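Local coordinates for glutamine amidotransferase subunit pdxT (Thermus thermophilus, PDB 2YWD), which probably hydrolyses glutamine to glutamate and ammonia, which is channelled to the partner synthase subunit for making pyridoxal 5'-phosphate, at residues 48-53 with 95-100. Numbering follows the deposited sequence.
Sequences GESTTI and PEQPRL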
loop_
_atom_site.group_PDB
_atom_site.type_symbol
_atom_site.label_atom_id
_atom_site.label_comp_id
_atom_site.label_asym_id
_atom_site.label_seq_id
_atom_site.Cartn_x
_atom_site.Cartn_y
_atom_site.Cartn_z
ATOM N N GLY A 48 -1.046 7.433 -5.902
ATOM C CA GLY A 48 -0.380 8.565 -6.517
ATOM C C GLY A 48 0.311 8.149 -7.798
ATOM O O GLY A 48 -0.165 7.267 -8.507
ATOM N N GLU A 49 1.442 8.783 -8.082
ATOM C CA GLU A 49 2.209 8.503 -9.291
ATOM C C GLU A 49 3.379 7.598 -8.896
ATOM O O GLU A 49 4.401 8.069 -8.403
ATOM C CB GLU A 49 2.701 9.829 -9.883
ATOM C CG GLU A 49 2.976 9.771 -11.367
ATOM C CD GLU A 49 4.097 8.819 -11.686
ATOM O OE1 GLU A 49 5.266 9.246 -11.620
ATOM O OE2 GLU A 49 3.806 7.643 -11.983
ATOM N N SER A 50 3.223 6.295 -9.126
ATOM C CA SER A 50 4.236 5.317 -8.728
ATOM C C SER A 50 5.677 5.536 -9.177
ATOM O O SER A 50 6.597 5.232 -8.418
ATOM C CB SER A 50 3.795 3.894 -9.112
ATOM O OG SER A 50 3.819 3.676 -10.516
ATOM N N THR A 51 5.898 6.053 -10.381
ATOM C CA THR A 51 7.278 6.249 -10.825
ATOM C C THR A 51 7.950 7.388 -10.058
ATOM O O THR A 51 9.156 7.346 -9.789
ATOM C CB THR A 51 7.373 6.545 -12.344
ATOM O OG1 THR A 51 7.023 7.911 -12.597
ATOM C CG2 THR A 51 6.443 5.624 -13.127
ATOM N N THR A 52 7.166 8.398 -9.697
ATOM C CA THR A 52 7.684 9.544 -8.957
ATOM C C THR A 52 7.935 9.182 -7.494
ATOM O O THR A 52 8.994 9.492 -6.946
ATOM C CB THR A 52 6.711 10.735 -9.051
ATOM O OG1 THR A 52 6.614 11.150 -10.421
ATOM C CG2 THR A 52 7.193 11.904 -8.204
ATOM N N ILE A 53 6.969 8.526 -6.862
ATOM C CA ILE A 53 7.133 8.113 -5.473
ATOM C C ILE A 53 8.374 7.223 -5.390
ATOM O O ILE A 53 9.192 7.362 -4.481
ATOM C CB ILE A 53 5.896 7.339 -4.970
ATOM C CG1 ILE A 53 4.737 8.316 -4.760
ATOM C CG2 ILE A 53 6.216 6.606 -3.665
ATOM C CD1 ILE A 53 3.400 7.643 -4.472
ATOM N N PRO A 95 10.737 -3.276 -15.615
ATOM C CA PRO A 95 11.700 -3.946 -14.738
ATOM C C PRO A 95 12.642 -3.030 -13.963
ATOM O O PRO A 95 13.074 -3.372 -12.864
ATOM C CB PRO A 95 12.450 -4.875 -15.695
ATOM C CG PRO A 95 12.383 -4.141 -16.996
ATOM C CD PRO A 95 10.953 -3.665 -17.020
ATOM N N GLU A 96 12.953 -1.867 -14.521
ATOM C CA GLU A 96 13.868 -0.954 -13.850
ATOM C C GLU A 96 13.214 0.186 -13.081
ATOM O O GLU A 96 13.904 1.094 -12.610
ATOM C CB GLU A 96 14.874 -0.388 -14.857
ATOM C CG GLU A 96 15.776 -1.451 -15.479
ATOM C CD GLU A 96 16.384 -2.381 -14.439
ATOM O OE1 GLU A 96 17.033 -1.883 -13.490
ATOM O OE2 GLU A 96 16.212 -3.612 -14.570
ATOM N N GLN A 97 11.893 0.143 -12.933
ATOM C CA GLN A 97 11.208 1.202 -12.198
ATOM C C GLN A 97 11.625 1.192 -10.729
ATOM O O GLN A 97 11.562 0.156 -10.061
ATOM C CB GLN A 97 9.689 1.043 -12.292
ATOM C CG GLN A 97 8.923 2.179 -11.607
ATOM C CD GLN A 97 7.435 2.150 -11.898
ATOM O OE1 GLN A 97 7.021 1.995 -13.047
ATOM N NE2 GLN A 97 6.624 2.317 -10.862
ATOM N N PRO A 98 12.062 2.350 -10.208
ATOM C CA PRO A 98 12.487 2.457 -8.807
ATOM C C PRO A 98 11.368 1.978 -7.887
ATOM O O PRO A 98 10.230 2.431 -8.008
ATOM C CB PRO A 98 12.762 3.950 -8.644
ATOM C CG PRO A 98 13.204 4.364 -10.021
ATOM C CD PRO A 98 12.227 3.636 -10.910
ATOM N N ARG A 99 11.689 1.064 -6.975
ATOM C CA ARG A 99 10.690 0.529 -6.056
ATOM C C ARG A 99 11.350 -0.219 -4.909
ATOM O O ARG A 99 12.544 -0.518 -4.969
ATOM C CB ARG A 99 9.762 -0.425 -6.804
ATOM C CG ARG A 99 10.486 -1.621 -7.407
ATOM C CD ARG A 99 9.536 -2.464 -8.238
ATOM N NE ARG A 99 10.175 -3.651 -8.799
ATOM C CZ ARG A 99 10.985 -3.647 -9.853
ATOM N NH1 ARG A 99 11.265 -2.509 -10.477
ATOM N NH2 ARG A 99 11.508 -4.788 -10.291
ATOM N N LEU A 100 10.573 -0.516 -3.868
ATOM C CA LEU A 100 11.084 -1.251 -2.712
ATOM C C LEU A 100 11.255 -2.719 -3.102
ATOM O O LEU A 100 12.308 -3.311 -2.868
ATOM C CB LEU A 100 10.120 -1.139 -1.522
ATOM C CG LEU A 100 10.520 -1.940 -0.278
ATOM C CD1 LEU A 100 11.898 -1.492 0.211
ATOM C CD2 LEU A 100 9.475 -1.741 0.814
#
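Gln97 reaches across to the first turn of helix 50-59, its amide nitrogen on Ser50 and its oxygen passing the methyl of Thr51 on the way to Arg109. Gln97 NE2 donates to Ser50 OG at 3.1 Å; the bond is bent, 138° at the hydrogen, and the hydroxyl sits 24° out of the amide plane. With CG anti to the backbone N (chi1 -177°) and the chain extended beyond it, Gln97 spans the gap between the backbones, 6.5 Å from Thr51 CA to Gln97 CA. Thr51 meets this chain at about a right angle, its methyl CG2 lying 3.7 Å from Gln97 OE1. That oxygen also accepts from NH1 of Arg109; both ends of the amide are engaged, which should set which way round it sits. In this class I glutamine amidotransferase, Gly48, Glu49, Ser50 and Arg109 are predicted to bind glutamine, which makes Gln97 a probable second-shell link between two parts of that site; the side chain of Ser50 lies about 7 Å from that of Cys81, the predicted nucleophile. Glu49 is the N-cap of helix 50-59: its OE2 receives Thr51 N at 3.1 Å from above the carboxylate plane, while OE1 takes the hydroxyl of Thr52 on its anti side. Within 95-100, Arg99 folds back along its own loop. Arg99 NH1 donates to Gln97 O at 2.7 Å, on a lone pair in the carbonyl plane, and to Pro95 O at 3.1 Å; NH2 bonds to Lys89 O.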